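Glutathione S-transferase family protein (Pseudomonas putida, PDB 3PR8) conjugates reduced glutathione to a wide range of hydrophobic electrophiles of foreign or cellular origin, as a glutathione transferase. Local coordinates at residues A[8-13]-A[203-208]; A[31-36]-A[50-55]; A[99-104]-A[132-137]; A[111-116]-A[170-175]. All coordinates share one frame; numbering follows the deposited sequence. Where two conformers were deposited one is given.

Contact 1: residues A[8-13]-A[203-208]; sequences FSVSNY and ADKEAS. With GSH (glutathione), chain E.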
# COMPACT_ATOMS: atom_id res chain seq x y z
N PHE A 8 -17.33 -10.15 -0.31
CA PHE A 8 -18.41 -10.40 -1.24
C PHE A 8 -17.85 -10.51 -2.64
O PHE A 8 -16.81 -9.92 -2.92
CB PHE A 8 -19.48 -9.31 -1.13
CG PHE A 8 -18.97 -7.91 -1.38
CD1 PHE A 8 -18.24 -7.23 -0.41
CD2 PHE A 8 -19.26 -7.27 -2.58
CE1 PHE A 8 -17.79 -5.93 -0.65
CE2 PHE A 8 -18.81 -5.98 -2.82
CZ PHE A 8 -18.08 -5.31 -1.86
N SER A 9 -18.51 -11.29 -3.50
CA SER A 9 -17.89 -11.66 -4.78
C SER A 9 -17.87 -10.55 -5.83
O SER A 9 -17.28 -10.73 -6.90
CB SER A 9 -18.52 -12.92 -5.36
OG SER A 9 -18.24 -14.04 -4.54
N VAL A 10 -18.51 -9.41 -5.54
CA VAL A 10 -18.36 -8.24 -6.41
C VAL A 10 -17.07 -7.45 -6.08
O VAL A 10 -16.59 -6.67 -6.94
CB VAL A 10 -19.62 -7.35 -6.39
CG1 VAL A 10 -19.53 -6.22 -7.42
CG2 VAL A 10 -20.86 -8.22 -6.68
N SER A 11 -16.48 -7.68 -4.90
CA SER A 11 -15.23 -7.00 -4.51
C SER A 11 -14.02 -7.51 -5.30
O SER A 11 -13.73 -8.70 -5.34
CB SER A 11 -14.94 -7.17 -3.00
OG SER A 11 -13.59 -6.73 -2.76
N ASN A 12 -13.30 -6.60 -5.94
CA ASN A 12 -12.13 -7.03 -6.69
C ASN A 12 -11.01 -7.54 -5.78
O ASN A 12 -10.37 -8.54 -6.08
CB ASN A 12 -11.64 -5.95 -7.66
CG ASN A 12 -11.21 -4.65 -6.98
OD1 ASN A 12 -11.69 -4.30 -5.90
ND2 ASN A 12 -10.30 -3.92 -7.63
N TYR A 13 -10.79 -6.86 -4.65
CA TYR A 13 -9.75 -7.28 -3.71
C TYR A 13 -10.10 -8.66 -3.11
O TYR A 13 -9.21 -9.49 -2.87
CB TYR A 13 -9.63 -6.22 -2.59
CG TYR A 13 -8.85 -4.94 -2.97
CD1 TYR A 13 -7.45 -4.88 -2.88
CD2 TYR A 13 -9.54 -3.80 -3.36
CE1 TYR A 13 -6.75 -3.70 -3.21
CE2 TYR A 13 -8.85 -2.61 -3.68
CZ TYR A 13 -7.47 -2.58 -3.58
OH TYR A 13 -6.77 -1.44 -3.91
N ALA A 203 -18.89 -16.29 -12.18
CA ALA A 203 -20.24 -16.80 -11.96
C ALA A 203 -20.75 -16.34 -10.58
O ALA A 203 -21.90 -15.88 -10.45
CB ALA A 203 -20.26 -18.35 -12.06
N ASP A 204 -19.86 -16.44 -9.59
CA ASP A 204 -20.19 -16.05 -8.22
C ASP A 204 -20.43 -14.54 -8.15
O ASP A 204 -21.36 -14.08 -7.49
CB ASP A 204 -19.08 -16.48 -7.24
CG ASP A 204 -19.06 -17.98 -6.97
OD1 ASP A 204 -19.96 -18.72 -7.46
OD2 ASP A 204 -18.14 -18.42 -6.25
N LYS A 205 -19.61 -13.78 -8.87
CA LYS A 205 -19.81 -12.33 -8.99
C LYS A 205 -21.18 -12.00 -9.54
O LYS A 205 -21.90 -11.17 -8.96
CB LYS A 205 -18.70 -11.67 -9.85
CG LYS A 205 -18.89 -10.15 -10.03
CD LYS A 205 -17.71 -9.46 -10.75
CE LYS A 205 -18.03 -7.99 -10.99
NZ LYS A 205 -16.86 -7.15 -11.51
N GLU A 206 -21.56 -12.62 -10.66
CA GLU A 206 -22.86 -12.32 -11.27
C GLU A 206 -23.99 -12.70 -10.32
O GLU A 206 -24.95 -11.96 -10.17
CB GLU A 206 -23.06 -13.06 -12.61
CG GLU A 206 -24.44 -12.77 -13.27
CD GLU A 206 -24.54 -11.38 -13.94
OE1 GLU A 206 -23.61 -10.54 -13.74
OE2 GLU A 206 -25.54 -11.13 -14.68
N ALA A 207 -23.85 -13.85 -9.67
CA ALA A 207 -24.89 -14.37 -8.79
C ALA A 207 -25.07 -13.47 -7.58
O ALA A 207 -26.18 -13.37 -7.03
CB ALA A 207 -24.52 -15.78 -8.33
N SER A 208 -23.99 -12.79 -7.19
CA SER A 208 -23.98 -11.95 -6.00
C SER A 208 -24.33 -10.49 -6.26
O SER A 208 -24.51 -9.73 -5.30
CB SER A 208 -22.60 -11.98 -5.34
OG SER A 208 -22.19 -13.32 -5.14
N1 GSH E . -6.62 -1.62 1.39
CA1 GSH E . -7.70 -2.59 1.32
C1 GSH E . -7.13 -3.89 0.82
O11 GSH E . -7.71 -5.02 0.98
O12 GSH E . -6.06 -3.79 0.20
CB1 GSH E . -8.75 -2.04 0.34
CG1 GSH E . -9.80 -3.06 -0.06
CD1 GSH E . -11.08 -2.36 -0.46
OE1 GSH E . -11.10 -0.98 -0.75
N2 GSH E . -12.18 -3.11 -0.50
CA2 GSH E . -13.45 -2.50 -0.86
C2 GSH E . -14.23 -2.12 0.37
O2 GSH E . -13.88 -2.72 1.57
CB2 GSH E . -14.30 -3.47 -1.67
SG2 GSH E . -13.46 -3.90 -3.20
N3 GSH E . -15.23 -1.24 0.25
CA3 GSH E . -16.16 -1.00 1.35
C3 GSH E . -15.81 0.22 2.18
O31 GSH E . -16.59 0.58 3.09
O32 GSH E . -14.77 0.89 1.97
O HOH W 1 -15.49 -6.51 -9.40
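Lys-205, with CG opposite its own backbone N (chi1 179°) and extended beyond it, runs its chain past Ser-9 O, and Ser-9, with OG to the side of its backbone N (chi1 -66°), brings that hydroxyl beside Asp-204 CB. The contact joins helix 198-218 of the helical GST domain to the loop that enters helix 12-23 of the thioredoxin-like domain. The loop is a type I beta turn from Phe-8 to Ser-11, closed by the bond from Ser-11 N to Phe-8 O, 3.0 Å. Ser-9 fits between two side chains one helical turn apart, Asp-204 and Ser-208, its CB 3.7 Å from Ser-208 OG. Along the same helix face, Lys-205 CB lies 3.4 Å from Ser-9 O, an oxygen that accepts a hydrogen bond from Asn-15 ND2. Val-10 adds its CG2 methyl, 3.9 Å from Lys-205 O and close to Ser-208. Asp-204 O is gripped twice within its helix: Ser-208 OG donates at 2.6 Å and Ser-208 N from the opposite face of the carbonyl plane. The Asp-204 carboxylate forms salt bridges with Arg-200 and with Lys-18, the latter tying the two domains together. On the far side of the turn, Ser-11, a glutathione-binding residue, caps helix 12-23 through OG to Tyr-14 N, and the Tyr-13 ring lies with one face under the CG1 atom of glutathione. No direct hydrogen bond joins the two segments, but one water does, donating to Val-10 O at 2.7 Å and accepting from Lys-205 NZ at 2.6 Å.

Contact 2: residues A[31-36]-A[50-55]; sequences VTFYGG and VPVLET. With GSH (glutathione), chain E.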
# COMPACT_ATOMS: atom_id res chain seq x y z
N VAL A 31 -17.75 -16.14 3.61
CA VAL A 31 -18.74 -15.51 4.48
C VAL A 31 -19.08 -14.16 3.90
O VAL A 31 -18.18 -13.32 3.71
CB VAL A 31 -18.19 -15.28 5.91
CG1 VAL A 31 -19.27 -14.61 6.82
CG2 VAL A 31 -17.70 -16.60 6.51
N THR A 32 -20.35 -13.94 3.62
CA THR A 32 -20.81 -12.67 3.05
C THR A 32 -20.62 -11.55 4.08
O THR A 32 -21.19 -11.58 5.15
CB THR A 32 -22.28 -12.75 2.61
OG1 THR A 32 -22.47 -13.89 1.75
CG2 THR A 32 -22.74 -11.45 1.89
N PHE A 33 -19.84 -10.53 3.71
CA PHE A 33 -19.53 -9.43 4.61
C PHE A 33 -19.20 -8.23 3.74
O PHE A 33 -18.41 -8.37 2.83
CB PHE A 33 -18.33 -9.86 5.46
CG PHE A 33 -17.69 -8.74 6.25
CD1 PHE A 33 -18.39 -8.13 7.27
CD2 PHE A 33 -16.37 -8.37 6.01
CE1 PHE A 33 -17.79 -7.11 8.04
CE2 PHE A 33 -15.77 -7.35 6.77
CZ PHE A 33 -16.48 -6.73 7.79
N TYR A 34 -19.84 -7.08 3.99
CA TYR A 34 -19.65 -5.92 3.10
C TYR A 34 -18.76 -4.86 3.75
O TYR A 34 -18.51 -3.80 3.15
CB TYR A 34 -21.00 -5.28 2.73
CG TYR A 34 -21.85 -6.18 1.87
CD1 TYR A 34 -21.59 -6.32 0.50
CD2 TYR A 34 -22.88 -6.91 2.45
CE1 TYR A 34 -22.39 -7.18 -0.28
CE2 TYR A 34 -23.67 -7.77 1.69
CZ TYR A 34 -23.42 -7.90 0.32
OH TYR A 34 -24.21 -8.77 -0.43
N GLY A 35 -18.29 -5.15 4.95
CA GLY A 35 -17.48 -4.20 5.72
C GLY A 35 -18.21 -2.90 6.04
O GLY A 35 -19.40 -2.89 6.34
N GLY A 36 -17.49 -1.79 5.96
CA GLY A 36 -18.07 -0.49 6.26
C GLY A 36 -17.83 -0.05 7.69
O GLY A 36 -17.04 -0.66 8.45
N VAL A 50 -12.81 -4.79 2.92
CA VAL A 50 -13.00 -6.17 2.55
C VAL A 50 -11.81 -6.48 1.62
O VAL A 50 -11.40 -5.62 0.86
CB VAL A 50 -14.35 -6.26 1.78
CG1 VAL A 50 -14.34 -7.38 0.75
CG2 VAL A 50 -15.54 -6.28 2.78
N PRO A 51 -11.25 -7.70 1.65
CA PRO A 51 -11.58 -8.93 2.35
C PRO A 51 -10.91 -9.02 3.73
O PRO A 51 -9.98 -8.25 4.04
CB PRO A 51 -11.02 -10.00 1.44
CG PRO A 51 -9.76 -9.33 0.84
CD PRO A 51 -10.16 -7.90 0.67
N VAL A 52 -11.39 -9.95 4.54
CA VAL A 52 -10.74 -10.30 5.79
C VAL A 52 -10.57 -11.81 5.81
O VAL A 52 -11.46 -12.53 5.38
CB VAL A 52 -11.58 -9.84 7.01
CG1 VAL A 52 -10.85 -10.19 8.31
CG2 VAL A 52 -11.77 -8.35 6.97
N LEU A 53 -9.42 -12.28 6.29
CA LEU A 53 -9.19 -13.72 6.42
C LEU A 53 -9.27 -14.07 7.89
O LEU A 53 -8.55 -13.48 8.70
CB LEU A 53 -7.81 -14.10 5.88
CG LEU A 53 -7.46 -15.61 5.85
CD1 LEU A 53 -8.23 -16.36 4.75
CD2 LEU A 53 -5.98 -15.81 5.66
N GLU A 54 -10.16 -15.00 8.24
CA GLU A 54 -10.18 -15.53 9.61
C GLU A 54 -9.32 -16.78 9.67
O GLU A 54 -9.50 -17.72 8.87
CB GLU A 54 -11.62 -15.85 10.07
CG GLU A 54 -11.69 -16.13 11.59
CD GLU A 54 -13.12 -16.34 12.11
OE1 GLU A 54 -14.03 -16.64 11.33
OE2 GLU A 54 -13.33 -16.19 13.34
N THR A 55 -8.37 -16.76 10.59
CA THR A 55 -7.46 -17.89 10.84
C THR A 55 -7.68 -18.36 12.28
O THR A 55 -8.47 -17.75 13.02
CB THR A 55 -6.00 -17.47 10.75
OG1 THR A 55 -5.67 -16.66 11.90
CG2 THR A 55 -5.75 -16.66 9.46
N1 GSH E . -6.62 -1.62 1.39
CA1 GSH E . -7.70 -2.59 1.32
C1 GSH E . -7.13 -3.89 0.82
O11 GSH E . -7.71 -5.02 0.98
O12 GSH E . -6.06 -3.79 0.20
CB1 GSH E . -8.75 -2.04 0.34
CG1 GSH E . -9.80 -3.06 -0.06
CD1 GSH E . -11.08 -2.36 -0.46
OE1 GSH E . -11.10 -0.98 -0.75
N2 GSH E . -12.18 -3.11 -0.50
CA2 GSH E . -13.45 -2.50 -0.86
C2 GSH E . -14.23 -2.12 0.37
O2 GSH E . -13.88 -2.72 1.57
CB2 GSH E . -14.30 -3.47 -1.67
SG2 GSH E . -13.46 -3.90 -3.20
N3 GSH E . -15.23 -1.24 0.25
CA3 GSH E . -16.16 -1.00 1.35
C3 GSH E . -15.81 0.22 2.18
O31 GSH E . -16.59 0.58 3.09
O32 GSH E . -14.77 0.89 1.97
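The cis-proline loop of the thioredoxin-like domain, Val-50 followed by cis-Pro-51, packs here against Phe-33, Tyr-34 and Gly-35 just beyond strand 29-32. With chi1 of Val-50 at 150°, measured to CG1, the other methyl, CG2, falls beside the backbone N and anti to the carbonyl carbon, and it does most of the touching. It lies 3.6 Å from Phe-33 O and 3.7 Å from Tyr-34 C, with Gly-35 N as near. The Phe-33 ring swings back over its own chain, its face covered at the centre by Gly-35 N, and presents CD2 to Val-50 CG2 at 3.9 Å. Its neighbouring atom CE2 reaches Val-52 CG2 at 4.1 Å, the two side chains crossing at a slant. No hydrogen bond joins the two segments; the Val-50 backbone is bonded to the ligand instead. Val-50 N donates to O2 of glutathione at 2.7 Å, and N2 of glutathione donates back to Val-50 O at 3.0 Å. This pair of bonds grips the cysteinyl unit as a neighbouring antiparallel strand would. Behind the loop, Pro-51 packs on Tyr-13, Tyr-14 and Val-17 of helix 12-23. Backbone recognition of the cysteinyl unit beside a cis-proline is the hallmark of the glutathione site in the thioredoxin fold of glutathione transferases.

Contact 3: residues A[99-104]-A[132-137]; sequences LYIELP and AGFATL. With GSH (glutathione), chain F.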
# COMPACT_ATOMS: atom_id res chain seq x y z
N LEU A 99 -1.29 0.91 -5.59
CA LEU A 99 -1.26 2.33 -5.19
C LEU A 99 -1.45 3.24 -6.40
O LEU A 99 -2.01 4.33 -6.26
CB LEU A 99 0.07 2.70 -4.53
CG LEU A 99 0.42 2.11 -3.16
CD1 LEU A 99 1.74 2.74 -2.66
CD2 LEU A 99 -0.68 2.38 -2.21
N TYR A 100 -0.95 2.83 -7.56
CA TYR A 100 -0.87 3.78 -8.70
C TYR A 100 -1.83 3.45 -9.83
O TYR A 100 -1.95 4.22 -10.79
CB TYR A 100 0.58 3.92 -9.23
CG TYR A 100 1.57 4.10 -8.12
CD1 TYR A 100 1.40 5.13 -7.18
CD2 TYR A 100 2.64 3.24 -7.97
CE1 TYR A 100 2.28 5.29 -6.12
CE2 TYR A 100 3.56 3.41 -6.91
CZ TYR A 100 3.36 4.43 -6.00
OH TYR A 100 4.25 4.59 -4.96
N ILE A 101 -2.55 2.32 -9.72
CA ILE A 101 -3.63 2.03 -10.69
C ILE A 101 -4.95 1.79 -9.96
O ILE A 101 -5.92 2.51 -10.20
CB ILE A 101 -3.29 0.84 -11.62
CG1 ILE A 101 -2.09 1.22 -12.52
CG2 ILE A 101 -4.49 0.47 -12.47
CD1 ILE A 101 -1.47 0.06 -13.28
N GLU A 102 -5.01 0.79 -9.07
CA GLU A 102 -6.29 0.48 -8.43
C GLU A 102 -6.85 1.68 -7.66
O GLU A 102 -8.01 2.06 -7.83
CB GLU A 102 -6.21 -0.78 -7.55
CG GLU A 102 -7.58 -1.55 -7.50
CD GLU A 102 -8.67 -0.90 -6.65
OE1 GLU A 102 -8.34 -0.24 -5.65
OE2 GLU A 102 -9.89 -1.08 -6.97
N LEU A 103 -6.04 2.27 -6.77
CA LEU A 103 -6.62 3.30 -5.90
C LEU A 103 -7.04 4.54 -6.66
O LEU A 103 -8.13 5.08 -6.40
CB LEU A 103 -5.69 3.64 -4.72
CG LEU A 103 -5.52 2.52 -3.69
CD1 LEU A 103 -4.56 2.97 -2.55
CD2 LEU A 103 -6.86 2.10 -3.11
N PRO A 104 -6.23 4.99 -7.65
CA PRO A 104 -6.74 6.15 -8.40
C PRO A 104 -8.01 5.83 -9.22
O PRO A 104 -8.92 6.65 -9.29
CB PRO A 104 -5.56 6.57 -9.30
CG PRO A 104 -4.56 5.47 -9.23
CD PRO A 104 -4.83 4.66 -7.99
N ALA A 132 0.31 7.97 -15.01
CA ALA A 132 1.56 7.66 -14.36
C ALA A 132 1.63 6.19 -13.90
O ALA A 132 2.70 5.55 -14.01
CB ALA A 132 1.80 8.61 -13.20
N GLY A 133 0.52 5.68 -13.37
CA GLY A 133 0.47 4.27 -12.94
C GLY A 133 0.69 3.28 -14.09
O GLY A 133 1.41 2.30 -13.96
N PHE A 134 0.01 3.51 -15.20
CA PHE A 134 0.18 2.61 -16.36
C PHE A 134 1.57 2.75 -16.94
O PHE A 134 2.17 1.77 -17.40
CB PHE A 134 -0.88 2.84 -17.43
CG PHE A 134 -2.16 2.12 -17.16
CD1 PHE A 134 -2.29 0.78 -17.48
CD2 PHE A 134 -3.21 2.75 -16.51
CE1 PHE A 134 -3.48 0.08 -17.20
CE2 PHE A 134 -4.41 2.06 -16.25
CZ PHE A 134 -4.54 0.74 -16.60
N ALA A 135 2.12 3.95 -16.89
CA ALA A 135 3.52 4.12 -17.34
C ALA A 135 4.54 3.37 -16.45
O ALA A 135 5.46 2.73 -16.95
CB ALA A 135 3.86 5.61 -17.49
N THR A 136 4.33 3.37 -15.12
CA THR A 136 5.18 2.61 -14.20
C THR A 136 5.11 1.12 -14.48
O THR A 136 6.12 0.43 -14.49
CB THR A 136 4.74 2.92 -12.74
OG1 THR A 136 5.02 4.29 -12.48
CG2 THR A 136 5.44 2.01 -11.69
N LEU A 137 3.89 0.61 -14.69
CA LEU A 137 3.67 -0.82 -14.97
C LEU A 137 4.36 -1.24 -16.27
O LEU A 137 4.99 -2.30 -16.35
CB LEU A 137 2.17 -1.13 -15.03
CG LEU A 137 1.76 -2.61 -15.20
CD1 LEU A 137 2.41 -3.49 -14.12
CD2 LEU A 137 0.22 -2.74 -15.11
N1 GSH F . 4.82 4.41 -2.12
CA1 GSH F . 6.11 5.06 -1.96
C1 GSH F . 6.86 4.33 -0.90
O11 GSH F . 6.15 3.64 -0.13
O12 GSH F . 8.14 4.44 -0.80
CB1 GSH F . 5.97 6.50 -1.45
CG1 GSH F . 7.32 7.20 -1.56
CD1 GSH F . 7.17 8.70 -1.55
OE1 GSH F . 5.91 9.35 -1.70
N2 GSH F . 8.32 9.38 -1.44
CA2 GSH F . 8.29 10.81 -1.70
C2 GSH F . 8.60 11.16 -3.13
O2 GSH F . 9.31 10.24 -3.90
CB2 GSH F . 9.30 11.50 -0.81
SG2 GSH F . 8.89 11.20 0.91
N3 GSH F . 8.17 12.35 -3.57
CA3 GSH F . 8.65 12.93 -4.82
C3 GSH F . 7.74 12.63 -5.99
O31 GSH F . 6.59 12.19 -5.79
O32 GSH F . 8.12 12.83 -7.18
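Helices 99-104 and 132-137 cross at -144°, their axes 8.2 Å apart, and come closest where Tyr-100 faces Gly-133. There Gly-133 CA meets Tyr-100 O at 3.2 Å in a CA-H...O contact, and a CB on the glycine would collide with that oxygen. The helix of Tyr-100 is widened by a pi-type turn at 99-102 and kinked at Pro-104, whose N has no hydrogen to give to Tyr-100 O. Ile-101 fills the next level. With CG1 beside its backbone N (chi1 -66°) and the chain then extended, CD1 stands over the centre of the Phe-134 ring, 4.3 Å from the centroid, and also touches Leu-137 CD2 at 3.7 Å. Its other branch, CG2, meets Phe-134 CE2 at 4.1 Å. This is interhelical packing in the all-helical C-terminal domain of a glutathione transferase, with Phe-134 also stacked on Phe-178. Cut back to an alanine here, the Ile-101 side chain would no longer have CD1 or CG2, which is likely to open a gap over the Phe-134 face and leave Leu-137 CD2 without its neighbour. The Tyr-100 ring leaves the helix pair for the subunit interface, with Leu-99 CB over the centre of one face and Arg-47 of the second subunit in a cation-pi contact. At its end, OH is hydrogen-bonded to Glu-62 of the second subunit and accepts from N1 of the glutathione bound there, 2.9 Å away.

Contact 4: residues A[111-116]-A[170-175]; sequences ESFFGM and GKKVLN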
# COMPACT_ATOMS: atom_id res chain seq x y z
N GLU A 111 -18.68 7.08 -10.55
CA GLU A 111 -19.17 7.54 -11.84
C GLU A 111 -19.21 6.43 -12.89
O GLU A 111 -20.17 6.33 -13.65
CB GLU A 111 -18.41 8.77 -12.35
CG GLU A 111 -19.00 9.35 -13.64
CD GLU A 111 -18.33 10.66 -14.05
OE1 GLU A 111 -18.23 10.90 -15.27
OE2 GLU A 111 -17.87 11.43 -13.17
N SER A 112 -18.17 5.60 -12.93
CA SER A 112 -18.07 4.60 -13.98
C SER A 112 -19.10 3.47 -13.81
O SER A 112 -19.60 2.95 -14.80
CB SER A 112 -16.65 4.03 -14.07
OG SER A 112 -16.28 3.43 -12.84
N PHE A 113 -19.41 3.10 -12.56
CA PHE A 113 -20.23 1.92 -12.29
C PHE A 113 -21.55 2.18 -11.58
O PHE A 113 -22.46 1.36 -11.67
CB PHE A 113 -19.44 0.89 -11.49
CG PHE A 113 -18.15 0.50 -12.14
CD1 PHE A 113 -18.11 0.21 -13.50
CD2 PHE A 113 -16.97 0.41 -11.41
CE1 PHE A 113 -16.93 -0.15 -14.13
CE2 PHE A 113 -15.78 0.05 -12.03
CZ PHE A 113 -15.76 -0.23 -13.39
N PHE A 114 -21.66 3.28 -10.85
CA PHE A 114 -22.83 3.50 -10.03
C PHE A 114 -23.62 4.73 -10.45
O PHE A 114 -24.51 5.16 -9.74
CB PHE A 114 -22.46 3.54 -8.54
CG PHE A 114 -21.74 2.30 -8.07
CD1 PHE A 114 -22.45 1.14 -7.79
CD2 PHE A 114 -20.36 2.29 -7.95
CE1 PHE A 114 -21.78 -0.00 -7.38
CE2 PHE A 114 -19.68 1.15 -7.54
CZ PHE A 114 -20.40 -0.00 -7.25
N GLY A 115 -23.29 5.28 -11.62
CA GLY A 115 -24.06 6.38 -12.23
C GLY A 115 -24.06 7.71 -11.49
O GLY A 115 -24.92 8.57 -11.74
N MSE A 116 -23.10 7.91 -10.59
CA MSE A 116 -22.99 9.16 -9.86
C MSE A 116 -21.69 9.88 -10.19
O MSE A 116 -20.60 9.43 -9.81
CB MSE A 116 -23.09 8.93 -8.35
CG MSE A 116 -24.45 8.41 -7.87
SE MSE A 116 -25.98 9.51 -8.45
CE MSE A 116 -25.35 11.29 -7.85
N GLY A 170 -11.16 4.37 -17.48
CA GLY A 170 -10.52 5.20 -18.50
C GLY A 170 -11.50 5.52 -19.63
O GLY A 170 -11.68 6.68 -20.03
N LYS A 171 -12.15 4.49 -20.15
CA LYS A 171 -12.99 4.68 -21.33
C LYS A 171 -14.27 5.43 -20.98
O LYS A 171 -14.69 6.34 -21.71
CB LYS A 171 -13.32 3.34 -21.96
CG LYS A 171 -12.13 2.68 -22.63
CD LYS A 171 -12.29 1.16 -22.73
CE LYS A 171 -13.38 0.79 -23.72
NZ LYS A 171 -13.48 -0.70 -23.89
N LYS A 172 -14.88 5.06 -19.86
CA LYS A 172 -16.19 5.59 -19.48
C LYS A 172 -16.13 7.00 -18.88
O LYS A 172 -17.02 7.84 -19.13
CB LYS A 172 -16.85 4.60 -18.52
CG LYS A 172 -18.28 4.91 -18.10
CD LYS A 172 -19.13 3.62 -17.98
CE LYS A 172 -18.35 2.41 -17.43
NZ LYS A 172 -17.80 1.50 -18.50
N VAL A 173 -15.09 7.27 -18.09
CA VAL A 173 -15.01 8.52 -17.34
C VAL A 173 -14.00 9.50 -17.91
O VAL A 173 -14.21 10.71 -17.85
CB VAL A 173 -14.62 8.24 -15.84
CG1 VAL A 173 -14.43 9.55 -15.07
CG2 VAL A 173 -15.64 7.37 -15.16
N LEU A 174 -12.88 8.99 -18.43
CA LEU A 174 -11.75 9.85 -18.75
C LEU A 174 -11.40 9.96 -20.23
O LEU A 174 -10.45 10.65 -20.58
CB LEU A 174 -10.52 9.42 -17.94
CG LEU A 174 -10.67 9.19 -16.43
CD1 LEU A 174 -9.40 8.53 -15.87
CD2 LEU A 174 -10.99 10.48 -15.63
N ASN A 175 -12.15 9.27 -21.09
CA ASN A 175 -11.89 9.28 -22.53
C ASN A 175 -10.51 8.74 -22.93
O ASN A 175 -9.90 9.23 -23.89
CB ASN A 175 -12.07 10.69 -23.11
CG ASN A 175 -13.24 11.43 -22.48
OD1 ASN A 175 -13.06 12.48 -21.86
ND2 ASN A 175 -14.44 10.89 -22.64
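Glu-111 OE2 is gripped from outside the contact by two groups, Lys-123 NZ in a salt bridge and Val-118 N in a hydrogen bond, while the other oxygen, OE1, comes within 4.0 Å of Val-173 CG1. Val-173 carries the contact with both branches. With CG1 opposite its backbone N (chi1 176°), it sends that methyl to the carboxylate and CG2 to Ser-112 CB, 3.7 Å away. CG2 also lies alongside the methylene part of Glu-111, 4.2 Å from Glu-111 CB. With both Val-173 methyls gone, as in an alanine here, Ser-112 CB and the aliphatic stem of Glu-111 are likely to lose their apolar neighbour, opening a gap between the two helices. The contact joins the last turns of helices 109-114 and 154-174 in the helical GST domain; each segment then turns at a residue of positive phi, Gly-115 and Asn-175. Ser-112 OG sits over the centre of the Phe-113 ring, and that ring reaches Leu-165 and Ala-168 of helix 154-174. Lys-172 bends its chain past Ser-112 O and the Phe-113 ring, but it was modelled in two conformers and its short approach to that oxygen is doubtful. No hydrogen bond links the segments: methyl packing joins the helix ends, and the charge of Glu-111 is probably balanced by Lys-123 rather than by Lys-172.

In the fold
Of the four, contact 1 closes the longest loop, bringing the thioredoxin-like domain against helix 198-218; the other three contacts lie within that loop. Contact 2, about 13 Å from contact 1 between centres, lies wholly in the thioredoxin-like domain and touches contact 1, and both reach the same glutathione. Contacts 3 and 4 follow in the helical domain, their segments alternating along the chain and their centres about 17 Å apart. The centre of contact 3 is about 23 Å from that of contact 1, yet Glu-102 of its helix 84-106 probably bonds Tyr-13 and Asn-12, joining the domains. Contact 3 also reaches the glutathione bound to the second subunit, whereas contact 4 packs helix ends further out.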